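Local coordinates for protein oxygen-independent coproporphyrinogen III oxidase (Escherichia coli, PDB 1OLT) that catalyses the anaerobic, radical SAM-dependent oxidative decarboxylation of coproporphyrinogen III to protoporphyrinogen IX in heme biosynthesis, at residues 53-59 / 105-111; 89-93 / 322-326; 406-410 / 435-439. All coordinates share one frame; numbering follows the deposited sequence.

Contact 1: 53-59 / 105-111. With SAM (S-adenosylmethionine), chain D.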
ATOM      1  N   LEU A  53      17.562  -3.597  -3.164  1.00 13.65           N
ATOM      2  CA  LEU A  53      17.041  -2.951  -1.989  1.00 12.95           C
ATOM      3  C   LEU A  53      16.001  -1.934  -2.406  1.00 12.77           C
ATOM      4  O   LEU A  53      16.212  -1.132  -3.289  1.00 12.40           O
ATOM      5  CB  LEU A  53      18.203  -2.280  -1.202  1.00 12.89           C
ATOM      6  CG  LEU A  53      17.922  -1.726   0.194  1.00 14.09           C
ATOM      7  CD1 LEU A  53      17.372  -2.719   1.139  1.00 14.62           C
ATOM      8  CD2 LEU A  53      19.209  -1.063   0.836  1.00 17.42           C
ATOM      9  N   SER A  54      14.885  -1.974  -1.715  1.00 13.06           N
ATOM     10  CA  SER A  54      13.828  -0.985  -1.742  1.00 13.33           C
ATOM     11  C   SER A  54      13.798  -0.237  -0.394  1.00 12.33           C
ATOM     12  O   SER A  54      14.015  -0.836   0.638  1.00 12.99           O
ATOM     13  CB  SER A  54      12.489  -1.725  -1.979  1.00 13.86           C
ATOM     14  OG  SER A  54      11.417  -0.758  -1.952  1.00 19.06           O
ATOM     15  N   LEU A  55      13.551   1.056  -0.419  1.00 11.35           N
ATOM     16  CA  LEU A  55      13.535   1.876   0.757  1.00 11.59           C
ATOM     17  C   LEU A  55      12.155   2.465   0.939  1.00 10.84           C
ATOM     18  O   LEU A  55      11.571   2.924   0.012  1.00 10.61           O
ATOM     19  CB  LEU A  55      14.573   3.006   0.636  1.00 10.52           C
ATOM     20  CG  LEU A  55      16.000   2.584   0.439  1.00 11.91           C
ATOM     21  CD1 LEU A  55      16.849   3.824   0.353  1.00 13.42           C
ATOM     22  CD2 LEU A  55      16.456   1.715   1.502  1.00 10.41           C
ATOM     23  N   TYR A  56      11.658   2.446   2.165  1.00 12.06           N
ATOM     24  CA  TYR A  56      10.419   3.131   2.552  1.00 11.57           C
ATOM     25  C   TYR A  56      10.757   4.116   3.689  1.00 12.27           C
ATOM     26  O   TYR A  56      11.423   3.731   4.628  1.00 12.16           O
ATOM     27  CB  TYR A  56       9.344   2.137   3.043  1.00 12.23           C
ATOM     28  CG  TYR A  56       8.151   2.869   3.531  1.00 10.71           C
ATOM     29  CD1 TYR A  56       7.235   3.399   2.644  1.00 16.45           C
ATOM     30  CD2 TYR A  56       7.957   3.108   4.898  1.00 13.66           C
ATOM     31  CE1 TYR A  56       6.138   4.194   3.135  1.00 14.35           C
ATOM     32  CE2 TYR A  56       6.848   3.848   5.374  1.00 12.38           C
ATOM     33  CZ  TYR A  56       5.967   4.382   4.492  1.00 13.02           C
ATOM     34  OH  TYR A  56       4.928   5.165   4.922  1.00 12.27           O
ATOM     35  N   VAL A  57      10.312   5.376   3.580  1.00 11.08           N
ATOM     36  CA  VAL A  57      10.424   6.333   4.664  1.00 11.48           C
ATOM     37  C   VAL A  57       9.007   6.845   5.061  1.00 11.55           C
ATOM     38  O   VAL A  57       8.215   7.274   4.187  1.00 11.56           O
ATOM     39  CB  VAL A  57      11.306   7.545   4.293  1.00 11.02           C
ATOM     40  CG1 VAL A  57      11.417   8.461   5.512  1.00 13.36           C
ATOM     41  CG2 VAL A  57      12.683   7.117   3.785  1.00 14.14           C
ATOM     42  N   HIS A  58       8.673   6.722   6.342  1.00 11.77           N
ATOM     43  CA  HIS A  58       7.411   7.176   6.872  1.00 11.60           C
ATOM     44  C   HIS A  58       7.594   8.644   7.311  1.00 12.11           C
ATOM     45  O   HIS A  58       8.513   8.954   8.044  1.00 13.26           O
ATOM     46  CB  HIS A  58       6.966   6.396   8.073  1.00 11.19           C
ATOM     47  CG  HIS A  58       5.491   6.486   8.292  1.00 12.69           C
ATOM     48  ND1 HIS A  58       4.593   5.864   7.455  1.00 13.35           N
ATOM     49  CD2 HIS A  58       4.757   7.125   9.242  1.00 13.81           C
ATOM     50  CE1 HIS A  58       3.363   6.094   7.905  1.00 15.04           C
ATOM     51  NE2 HIS A  58       3.440   6.855   8.987  1.00 12.18           N
ATOM     52  N   ILE A  59       6.756   9.512   6.816  1.00 12.20           N
ATOM     53  CA  ILE A  59       6.721  10.904   7.209  1.00 12.54           C
ATOM     54  C   ILE A  59       5.346  11.114   7.859  1.00 12.20           C
ATOM     55  O   ILE A  59       4.320  11.097   7.159  1.00 12.84           O
ATOM     56  CB  ILE A  59       6.892  11.862   5.999  1.00 11.76           C
ATOM     57  CG1 ILE A  59       8.169  11.673   5.184  1.00 14.56           C
ATOM     58  CG2 ILE A  59       6.859  13.326   6.496  1.00 12.90           C
ATOM     59  CD1 ILE A  59       9.417  11.825   5.954  1.00 18.30           C
ATOM     60  N   VAL A 105      19.887   0.240  -4.786  1.00 13.47           N
ATOM     61  CA  VAL A 105      18.528   0.619  -4.465  1.00 13.64           C
ATOM     62  C   VAL A 105      17.768   0.777  -5.786  1.00 13.47           C
ATOM     63  O   VAL A 105      18.172   1.534  -6.643  1.00 13.04           O
ATOM     64  CB  VAL A 105      18.485   1.875  -3.631  1.00 13.21           C
ATOM     65  CG1 VAL A 105      17.104   2.314  -3.495  1.00 14.01           C
ATOM     66  CG2 VAL A 105      19.116   1.564  -2.236  1.00 12.05           C
ATOM     67  N   SER A 106      16.702   0.000  -5.952  1.00 13.64           N
ATOM     68  CA  SER A 106      15.870   0.035  -7.133  1.00 13.47           C
ATOM     69  C   SER A 106      14.573   0.803  -6.906  1.00 14.10           C
ATOM     70  O   SER A 106      13.847   1.136  -7.861  1.00 12.69           O
ATOM     71  CB  SER A 106      15.546  -1.416  -7.573  1.00 13.94           C
ATOM     72  OG  SER A 106      14.826  -2.090  -6.537  1.00 13.46           O
ATOM     73  N   GLN A 107      14.306   1.131  -5.653  0.70 14.71           N
ATOM     74  CA  GLN A 107      12.997   1.684  -5.262  0.70 15.65           C
ATOM     75  C   GLN A 107      13.053   2.534  -3.978  0.70 14.65           C
ATOM     76  O   GLN A 107      13.650   2.088  -3.001  0.70 14.11           O
ATOM     77  CB  GLN A 107      12.099   0.512  -5.016  0.70 15.97           C
ATOM     78  CG  GLN A 107      10.653   0.785  -5.041  0.70 20.90           C
ATOM     79  CD  GLN A 107       9.808  -0.561  -5.056  0.70 24.45           C
ATOM     80  OE1 GLN A 107       9.323  -0.991  -6.113  0.70 26.51           O
ATOM     81  NE2 GLN A 107       9.661  -1.193  -3.871  0.70 23.36           N
ATOM     82  N   LEU A 108      12.415   3.713  -3.982  1.00 13.39           N
ATOM     83  CA  LEU A 108      12.242   4.519  -2.781  1.00 13.76           C
ATOM     84  C   LEU A 108      10.837   5.080  -2.827  1.00 13.48           C
ATOM     85  O   LEU A 108      10.422   5.619  -3.853  1.00 14.09           O
ATOM     86  CB  LEU A 108      13.237   5.688  -2.764  1.00 14.14           C
ATOM     87  CG  LEU A 108      12.996   6.823  -1.769  1.00 14.68           C
ATOM     88  CD1 LEU A 108      13.122   6.313  -0.381  1.00 13.56           C
ATOM     89  CD2 LEU A 108      13.952   7.942  -2.050  1.00 14.81           C
ATOM     90  N   HIS A 109      10.142   5.008  -1.692  1.00 12.38           N
ATOM     91  CA  HIS A 109       8.873   5.627  -1.535  1.00 12.97           C
ATOM     92  C   HIS A 109       8.771   6.318  -0.170  1.00 13.31           C
ATOM     93  O   HIS A 109       9.237   5.789   0.850  1.00 11.62           O
ATOM     94  CB  HIS A 109       7.790   4.614  -1.610  1.00 15.48           C
ATOM     95  CG  HIS A 109       6.419   5.190  -1.480  1.00 15.72           C
ATOM     96  ND1 HIS A 109       5.661   5.508  -2.554  1.00 17.91           N
ATOM     97  CD2 HIS A 109       5.693   5.538  -0.401  1.00 23.26           C
ATOM     98  CE1 HIS A 109       4.484   5.974  -2.155  1.00 22.85           C
ATOM     99  NE2 HIS A 109       4.468   5.981  -0.852  1.00 22.04           N
ATOM    100  N   TRP A 110       8.170   7.489  -0.191  1.00 12.03           N
ATOM    101  CA  TRP A 110       7.828   8.193   1.009  1.00 12.56           C
ATOM    102  C   TRP A 110       6.298   8.115   1.152  1.00 12.87           C
ATOM    103  O   TRP A 110       5.565   8.546   0.283  1.00 12.95           O
ATOM    104  CB  TRP A 110       8.240   9.660   0.948  1.00 11.71           C
ATOM    105  CG  TRP A 110       9.759   9.925   0.893  1.00 11.75           C
ATOM    106  CD1 TRP A 110      10.771   9.002   0.870  1.00 11.83           C
ATOM    107  CD2 TRP A 110      10.397  11.206   0.813  1.00 14.09           C
ATOM    108  NE1 TRP A 110      11.986   9.616   0.754  1.00 13.09           N
ATOM    109  CE2 TRP A 110      11.799  10.978   0.729  1.00 14.30           C
ATOM    110  CE3 TRP A 110       9.945  12.520   0.809  1.00 14.77           C
ATOM    111  CZ2 TRP A 110      12.723  12.015   0.622  1.00 13.10           C
ATOM    112  CZ3 TRP A 110      10.896  13.565   0.695  1.00 13.97           C
ATOM    113  CH2 TRP A 110      12.237  13.306   0.621  1.00 13.51           C
ATOM    114  N   GLY A 111       5.875   7.661   2.318  1.00 12.84           N
ATOM    115  CA  GLY A 111       4.497   7.527   2.672  1.00 14.48           C
ATOM    116  C   GLY A 111       4.226   8.253   3.986  1.00 13.44           C
ATOM    117  O   GLY A 111       5.114   8.880   4.584  1.00 12.66           O
TER
HETATM  118  N   SAM D 502      -3.272   1.567   4.835  0.50 41.71           N
HETATM  119  CA  SAM D 502      -4.390   2.227   4.135  0.50 42.04           C
HETATM  120  C   SAM D 502      -5.744   1.565   4.466  0.50 42.53           C
HETATM  121  O   SAM D 502      -6.706   2.177   4.969  0.50 41.57           O
HETATM  122  OXT SAM D 502      -5.975   0.352   4.270  0.50 43.94           O
HETATM  123  CB  SAM D 502      -4.125   2.256   2.607  0.50 42.27           C
HETATM  124  CG  SAM D 502      -2.932   3.149   2.140  0.50 40.26           C
HETATM  125  SD  SAM D 502      -1.455   2.227   1.593  0.50 38.02           S
HETATM  126  CE  SAM D 502      -1.664   2.225  -0.224  0.50 35.01           C
HETATM  127  C5' SAM D 502       0.039   3.281   1.722  1.00 32.45           C
HETATM  128  C4' SAM D 502       0.332   3.671   3.162  1.00 25.07           C
HETATM  129  O4' SAM D 502       0.690   2.475   3.838  1.00 21.03           O
HETATM  130  C3' SAM D 502       1.532   4.607   3.339  1.00 21.84           C
HETATM  131  O3' SAM D 502       1.202   5.947   3.018  1.00 20.80           O
HETATM  132  C2' SAM D 502       1.878   4.303   4.770  1.00 17.43           C
HETATM  133  O2' SAM D 502       0.945   4.904   5.628  1.00 16.27           O
HETATM  134  C1' SAM D 502       1.694   2.776   4.826  1.00 19.93           C
HETATM  135  N9  SAM D 502       2.906   2.054   4.480  1.00 17.77           N
HETATM  136  C8  SAM D 502       3.356   1.740   3.246  1.00 19.91           C
HETATM  137  N7  SAM D 502       4.566   1.067   3.376  1.00 18.36           N
HETATM  138  C5  SAM D 502       4.850   0.968   4.648  1.00 18.31           C
HETATM  139  C6  SAM D 502       5.909   0.419   5.318  1.00 19.98           C
HETATM  140  N6  SAM D 502       6.906  -0.211   4.720  1.00 21.89           N
HETATM  141  N1  SAM D 502       5.897   0.516   6.663  1.00 18.39           N
HETATM  142  C2  SAM D 502       4.898   1.125   7.322  1.00 18.22           C
HETATM  143  N3  SAM D 502       3.867   1.690   6.679  1.00 18.34           N
HETATM  144  C4  SAM D 502       3.843   1.601   5.357  1.00 18.77           C

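Contact 2: 89-93 / 322-326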
ATOM      1  N   LEU A  89      15.797  10.842  11.682  1.00 13.10           N
ATOM      2  CA  LEU A  89      15.993  10.060  10.454  1.00 13.14           C
ATOM      3  C   LEU A  89      17.456  10.060  10.037  1.00 11.94           C
ATOM      4  O   LEU A  89      18.002   8.989   9.706  1.00 11.04           O
ATOM      5  CB  LEU A  89      15.161  10.565   9.296  1.00 12.34           C
ATOM      6  CG  LEU A  89      13.680  10.215   9.293  1.00 15.96           C
ATOM      7  CD1 LEU A  89      13.071  10.967   8.134  1.00 16.66           C
ATOM      8  CD2 LEU A  89      13.544   8.685   9.097  1.00 20.30           C
ATOM      9  N   GLU A  90      18.110  11.205  10.131  1.00 10.83           N
ATOM     10  CA  GLU A  90      19.562  11.251   9.899  1.00 11.71           C
ATOM     11  C   GLU A  90      20.328  10.209  10.755  1.00 10.84           C
ATOM     12  O   GLU A  90      21.206   9.509  10.274  1.00 11.54           O
ATOM     13  CB  GLU A  90      20.134  12.645  10.177  1.00 12.09           C
ATOM     14  CG  GLU A  90      21.664  12.718  10.019  1.00 11.75           C
ATOM     15  CD  GLU A  90      22.250  14.157  10.132  1.00 15.75           C
ATOM     16  OE1 GLU A  90      21.577  15.077  10.642  1.00 12.53           O
ATOM     17  OE2 GLU A  90      23.457  14.365   9.776  1.00 14.85           O
ATOM     18  N   GLN A  91      20.026  10.165  12.029  1.00 10.88           N
ATOM     19  CA  GLN A  91      20.695   9.241  12.936  1.00 11.74           C
ATOM     20  C   GLN A  91      20.305   7.767  12.578  1.00 11.36           C
ATOM     21  O   GLN A  91      21.168   6.888  12.490  1.00  9.98           O
ATOM     22  CB  GLN A  91      20.378   9.554  14.376  1.00 12.07           C
ATOM     23  CG  GLN A  91      20.986  10.881  14.935  1.00 13.87           C
ATOM     24  CD  GLN A  91      22.434  11.028  14.650  1.00 15.97           C
ATOM     25  OE1 GLN A  91      23.161  10.062  14.764  1.00 16.88           O
ATOM     26  NE2 GLN A  91      22.849  12.203  14.144  1.00 13.28           N
ATOM     27  N   GLU A  92      19.051   7.534  12.266  1.00 10.46           N
ATOM     28  CA  GLU A  92      18.641   6.183  11.859  1.00 11.18           C
ATOM     29  C   GLU A  92      19.400   5.742  10.580  1.00 10.62           C
ATOM     30  O   GLU A  92      19.931   4.605  10.519  1.00 10.17           O
ATOM     31  CB  GLU A  92      17.100   6.050  11.687  1.00 10.40           C
ATOM     32  CG  GLU A  92      16.661   4.630  11.479  1.00 14.02           C
ATOM     33  CD  GLU A  92      15.112   4.443  11.243  1.00 14.66           C
ATOM     34  OE1 GLU A  92      14.352   5.449  11.194  1.00 11.44           O
ATOM     35  OE2 GLU A  92      14.703   3.268  11.076  1.00 15.56           O
ATOM     36  N   ILE A  93      19.484   6.638   9.614  1.00  9.91           N
ATOM     37  CA  ILE A  93      20.094   6.368   8.355  1.00 13.14           C
ATOM     38  C   ILE A  93      21.586   6.108   8.560  1.00 14.56           C
ATOM     39  O   ILE A  93      22.173   5.106   8.024  1.00 16.06           O
ATOM     40  CB  ILE A  93      19.852   7.503   7.364  1.00 12.78           C
ATOM     41  CG1 ILE A  93      18.382   7.465   6.918  1.00 15.22           C
ATOM     42  CG2 ILE A  93      20.773   7.394   6.223  1.00 12.83           C
ATOM     43  CD1 ILE A  93      17.864   8.741   6.338  1.00 15.52           C
ATOM     44  N   LEU A 322      13.772  -1.994   3.274  1.00 11.34           N
ATOM     45  CA  LEU A 322      14.132  -1.352   4.511  1.00 11.55           C
ATOM     46  C   LEU A 322      13.219  -0.171   4.765  1.00 11.05           C
ATOM     47  O   LEU A 322      13.138   0.780   3.966  1.00 10.70           O
ATOM     48  CB  LEU A 322      15.586  -0.855   4.484  1.00 10.85           C
ATOM     49  CG  LEU A 322      16.022  -0.110   5.719  1.00 12.66           C
ATOM     50  CD1 LEU A 322      16.075  -0.993   6.985  1.00 13.05           C
ATOM     51  CD2 LEU A 322      17.402   0.598   5.483  1.00 14.62           C
ATOM     52  N   GLY A 323      12.595  -0.189   5.922  1.00 11.70           N
ATOM     53  CA  GLY A 323      11.650   0.817   6.294  1.00 12.27           C
ATOM     54  C   GLY A 323      12.271   1.678   7.387  1.00 12.11           C
ATOM     55  O   GLY A 323      12.793   1.158   8.400  1.00 12.13           O
ATOM     56  N   MET A 324      12.238   2.990   7.182  0.50 12.34           N
ATOM     57  CA  MET A 324      12.838   3.967   8.137  0.50 12.38           C
ATOM     58  C   MET A 324      11.751   4.914   8.608  0.50 12.10           C
ATOM     59  O   MET A 324      10.788   5.176   7.877  0.50 13.00           O
ATOM     60  CB  MET A 324      13.928   4.769   7.442  0.50 12.71           C
ATOM     61  CG  MET A 324      15.240   4.023   7.157  0.50 14.97           C
ATOM     62  SD  MET A 324      16.096   4.728   5.686  0.50 14.82           S
ATOM     63  CE  MET A 324      15.258   3.828   4.393  0.50 17.25           C
ATOM     64  N   GLY A 325      11.878   5.425   9.827  1.00 11.89           N
ATOM     65  CA  GLY A 325      10.932   6.351  10.410  1.00 12.29           C
ATOM     66  C   GLY A 325       9.884   5.653  11.310  1.00 11.33           C
ATOM     67  O   GLY A 325       9.816   4.408  11.427  1.00 10.82           O
ATOM     68  N   VAL A 326       9.121   6.455  12.007  1.00 12.41           N
ATOM     69  CA  VAL A 326       8.155   5.956  12.954  1.00 12.51           C
ATOM     70  C   VAL A 326       7.131   5.028  12.237  1.00 12.44           C
ATOM     71  O   VAL A 326       6.629   5.373  11.192  1.00 14.36           O
ATOM     72  CB  VAL A 326       7.424   7.170  13.701  1.00 13.27           C
ATOM     73  CG1 VAL A 326       6.521   7.966  12.775  1.00 13.98           C
ATOM     74  CG2 VAL A 326       6.620   6.656  14.824  1.00 13.43           C
TER
HETATM   75  O   HOH W   1      15.412   1.115   9.546  1.00 29.04           O

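Contact 3: 406-410 / 435-439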
ATOM      1  N   LEU A 406     -11.026 -26.632   3.127  1.00 12.21           N
ATOM      2  CA  LEU A 406     -11.614 -25.311   3.385  1.00 12.26           C
ATOM      3  C   LEU A 406     -11.986 -24.658   2.062  1.00 12.33           C
ATOM      4  O   LEU A 406     -12.973 -23.912   1.980  1.00 11.88           O
ATOM      5  CB  LEU A 406     -10.632 -24.403   4.143  1.00 12.48           C
ATOM      6  CG  LEU A 406     -10.223 -24.791   5.574  1.00 13.63           C
ATOM      7  CD1 LEU A 406      -9.228 -23.719   6.176  1.00 14.23           C
ATOM      8  CD2 LEU A 406     -11.464 -24.996   6.478  1.00 13.20           C
ATOM      9  N   LEU A 407     -11.192 -24.953   1.026  1.00 11.89           N
ATOM     10  CA  LEU A 407     -11.406 -24.411  -0.311  1.00 12.12           C
ATOM     11  C   LEU A 407     -12.602 -25.014  -1.049  1.00 11.78           C
ATOM     12  O   LEU A 407     -13.231 -24.337  -1.851  1.00 11.50           O
ATOM     13  CB  LEU A 407     -10.134 -24.610  -1.171  1.00 12.47           C
ATOM     14  CG  LEU A 407     -10.001 -23.792  -2.476  1.00 14.18           C
ATOM     15  CD1 LEU A 407     -10.031 -22.300  -2.220  1.00 15.54           C
ATOM     16  CD2 LEU A 407      -8.712 -24.126  -3.234  1.00 14.01           C
ATOM     17  N   ALA A 408     -12.899 -26.286  -0.792  1.00 11.53           N
ATOM     18  CA  ALA A 408     -13.914 -27.024  -1.563  1.00 11.74           C
ATOM     19  C   ALA A 408     -15.265 -26.301  -1.664  1.00 12.07           C
ATOM     20  O   ALA A 408     -15.762 -26.077  -2.765  1.00 12.09           O
ATOM     21  CB  ALA A 408     -14.108 -28.446  -0.983  1.00 11.56           C
ATOM     22  N   PRO A 409     -15.852 -25.904  -0.536  1.00 12.45           N
ATOM     23  CA  PRO A 409     -17.131 -25.184  -0.584  1.00 12.64           C
ATOM     24  C   PRO A 409     -17.080 -23.931  -1.485  1.00 12.61           C
ATOM     25  O   PRO A 409     -18.019 -23.674  -2.236  1.00 12.16           O
ATOM     26  CB  PRO A 409     -17.421 -24.831   0.889  1.00 12.89           C
ATOM     27  CG  PRO A 409     -16.166 -25.168   1.674  1.00 13.07           C
ATOM     28  CD  PRO A 409     -15.360 -26.083   0.845  1.00 12.62           C
ATOM     29  N   LEU A 410     -15.982 -23.183  -1.393  0.50 12.26           N
ATOM     30  CA  LEU A 410     -15.748 -22.023  -2.251  0.50 12.37           C
ATOM     31  C   LEU A 410     -15.701 -22.407  -3.751  0.50 12.69           C
ATOM     32  O   LEU A 410     -16.306 -21.740  -4.589  0.50 12.16           O
ATOM     33  CB  LEU A 410     -14.457 -21.272  -1.807  0.50 12.02           C
ATOM     34  CG  LEU A 410     -14.610 -20.271  -0.643  0.50 11.32           C
ATOM     35  CD1 LEU A 410     -14.758 -20.976   0.705  0.50 11.44           C
ATOM     36  CD2 LEU A 410     -13.439 -19.285  -0.589  0.50 11.96           C
ATOM     37  N   ASN A 435     -11.294 -14.027   0.776  1.00 18.29           N
ATOM     38  CA  ASN A 435     -11.942 -15.292   1.163  1.00 18.14           C
ATOM     39  C   ASN A 435     -11.103 -16.482   0.741  1.00 17.34           C
ATOM     40  O   ASN A 435     -10.839 -17.368   1.552  1.00 17.53           O
ATOM     41  CB  ASN A 435     -13.349 -15.439   0.565  1.00 18.62           C
ATOM     42  CG  ASN A 435     -14.246 -14.217   0.823  1.00 19.98           C
ATOM     43  OD1 ASN A 435     -14.236 -13.250   0.054  1.00 21.35           O
ATOM     44  ND2 ASN A 435     -15.036 -14.275   1.892  1.00 19.95           N
ATOM     45  N   ILE A 436     -10.659 -16.492  -0.518  1.00 16.61           N
ATOM     46  CA  ILE A 436      -9.861 -17.600  -1.045  1.00 15.96           C
ATOM     47  C   ILE A 436      -8.521 -17.733  -0.306  1.00 16.00           C
ATOM     48  O   ILE A 436      -8.110 -18.840   0.082  1.00 16.20           O
ATOM     49  CB  ILE A 436      -9.634 -17.418  -2.580  1.00 16.05           C
ATOM     50  CG1 ILE A 436     -10.952 -17.566  -3.352  1.00 15.83           C
ATOM     51  CG2 ILE A 436      -8.576 -18.380  -3.121  1.00 14.80           C
ATOM     52  CD1 ILE A 436     -10.956 -16.876  -4.716  1.00 14.95           C
ATOM     53  N   CYS A 437      -7.832 -16.607  -0.124  1.00 15.97           N
ATOM     54  CA  CYS A 437      -6.528 -16.597   0.535  1.00 16.00           C
ATOM     55  C   CYS A 437      -6.625 -17.087   1.977  1.00 15.85           C
ATOM     56  O   CYS A 437      -5.707 -17.750   2.469  1.00 14.74           O
ATOM     57  CB  CYS A 437      -5.895 -15.188   0.508  1.00 16.08           C
ATOM     58  SG  CYS A 437      -5.438 -14.700  -1.166  1.00 16.96           S
ATOM     59  N   MET A 438      -7.746 -16.779   2.624  1.00 15.88           N
ATOM     60  CA  MET A 438      -8.000 -17.164   4.009  1.00 16.48           C
ATOM     61  C   MET A 438      -7.969 -18.687   4.228  1.00 16.75           C
ATOM     62  O   MET A 438      -7.713 -19.147   5.352  1.00 16.66           O
ATOM     63  CB  MET A 438      -9.357 -16.607   4.470  1.00 17.02           C
ATOM     64  CG  MET A 438      -9.464 -16.267   5.960  1.00 18.63           C
ATOM     65  SD  MET A 438     -10.868 -15.123   6.427  1.00 21.00           S
ATOM     66  CE  MET A 438     -12.003 -15.218   4.954  1.00 20.63           C
ATOM     67  N   CYS A 439      -8.237 -19.470   3.178  1.00 16.38           N
ATOM     68  CA  CYS A 439      -8.164 -20.947   3.292  1.00 16.37           C
ATOM     69  C   CYS A 439      -6.760 -21.466   3.588  1.00 16.13           C
ATOM     70  O   CYS A 439      -6.593 -22.609   4.092  1.00 15.33           O
ATOM     71  CB  CYS A 439      -8.685 -21.623   2.031  1.00 16.53           C
ATOM     72  SG  CYS A 439     -10.402 -21.210   1.757  1.00 16.76           S
TER

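Contact 1: 53-59 / 105-111
Leu53 to Ile59 and Val105 to Gly111 run side by side as parallel strands, 11° apart, joined by alternating backbone bonds from Leu53 O–Ser106 N to Ile59 N–Gly111 O. Leu53 pairs with Val105 but Ser54 with Gln107, so Ser106 is the extra residue of a beta bulge. Leu55, Val57, Val105, Leu108 and Trp110 give one face an apolar surface, partly covered by helix 120-133; the other, with Ser54, Tyr56, His58, Gln107 and His109, is largely polar. There Gln107 NE2 donates a 2.6 Å hydrogen bond to Ser54 OG, though in one of two modelled conformers, so the bond may not be permanent.

Tyr56 carries the ligand contact. With CG anti to the backbone N (chi1 175°), the ring turns one face to the adenine, SAM C5 lying over its centre. CB is 3.8 Å from SAM N6, the exocyclic amine, which CG also nears. CD2 is 3.4 Å from SAM C6; on the other flank CD1 approaches His109 O and SAM N7. CE1 stands 3.5 Å from SAM N7 and 3.8 Å from His109 CD2, at that ring's edge. CE2 and CZ lie against SAM C5. At the tip, Tyr56 OH is 2.6 Å from His58 ND1 in a hydrogen bond that either could donate, and 3.2 Å from SAM C2'. Gly111 suits this spot because a CB there would collide with the hydroxyl.

The two strands and helix 80-96 form a beta-alpha-beta crossover of the radical SAM core; cluster-binding Cys62 ends the first strand, and Cys66 and Cys69 follow. His109 reaches Ser143 through ND1 and Glu145 through NE2, and Glu145 bonds SAM. The chemistry implies an aromatic platform for adenine, tethered at its hydroxyl by His58, beside a second-shell histidine that probably orients the ligand's acidic partner.

Contact 2: 89-93 / 322-326
Glu92 reaches from helix 80-96 to the end of strand 320-324, where its carboxylate accepts the N-H of Gly325. The side chain is fully stretched: CG lies anti to the backbone N (chi1 -171°) and the chain continues straight beyond it, which carries the charged end across to the strand. Gly325 N meets Glu92 OE1 on the syn side at 2.8 Å, 19° out of the carboxylate plane, and Tyr346 OH bonds the same oxygen. Glu92 OE2 is held by Asn339 ND2 and by a water, 2.7 Å from it, that also lies 2.9 Å from Gly323 O. Buried as it is, the carboxylate therefore has both oxygens occupied, and the several donors would favour its ionised form.

In the fold, the helix is the crossover segment of the radical SAM core that links strands 53-62 and 105-112, and it packs here against strand 320-324, the parallel neighbour of 53-62 on its other side. Losing the carboxylate to an alanine here is likely to leave Gly325 N, Tyr346 and Asn339 without their acceptor and break the water link to Gly323 O.

Apolar chains flank the acid. Leu89 brings CD2 to 3.7 Å from Gly325 N, over a residue whose positive phi would jam any CB against the preceding carbonyl oxygen. Met324, in one of its two modelled conformers, has CG anti to the carbonyl carbon (chi1 -73°); its chain sets out beside the backbone N and brings SD to 3.8 Å from Ile93 CG1. The Met324 and Ile93 side chains cross at about a right angle, and the bend at chi3 then turns only the terminal methyl, while Met324 CB stays close to Glu92.

Contact 3: 406-410 / 435-439
Cys439 points its thiol straight into the flank of helix 401-412, where it meets Leu406, Leu407 and Leu410. Because its sulfur stands anti to the carbonyl carbon (chi1 -61°), Cys439 SG comes down on the backbone, 3.7 Å from Leu406 O, and lies 4.0 Å from Leu406 CB. A small, weakly polar side chain suits the place, since the two backbones are close here.

Leu406 faces the partner at the exposed margin and passes alongside the cysteine, laying CD1 3.5 Å from Cys439 O. Leu407 sets off to one side, but with CG anti to its backbone N the branch swings back: Leu407 CD1 is 4.1 Å from Cys439 SG and 4.3 Å from Ile436 CG2. One turn along, Leu410 aims directly across. In one of its two modelled conformers, its CD2 rests against the backbone of the other segment, 3.9 Å from Asn435 O, and beside Ile436 CG1 at 4.1 Å.

Branched aliphatic chains thus meet a sulfur and a main-chain surface, and the contact is essentially van der Waals. Pro409, which has no N-H to give to the preceding turn, marks a kink in the first helix. Ile423 and Val425 of strand 422-425 touch Leu407 and Ile436. Two helices with two short strands between them, probably a beta hairpin, are consistent with the HemN C-terminal domain, a helix-turn-helix relative, perhaps of winged-helix type.

Contacts 1 and 2 are neighbours in one sheet, their centres 10 Å apart, and strand 53-62 is flanked by 105-112 on one side and 320-324 on the other. Probable backbone bonds join them, Tyr56 N to Leu322 O at 2.9 Å and Tyr56 O to Met324 N at 2.8 Å, so the strand bearing the adenine platform is held from both edges. Between nearest atoms, Gly323 lies about 5 Å from a bound SAM, and the side chain of His58 about 8 Å from the iron–sulfur cluster. Contact 3 belongs to the C-terminal part, across the chain's centre: its centre is 34 Å from that of contact 1 and 39 Å from that of contact 2, far from the SAM and cluster sites.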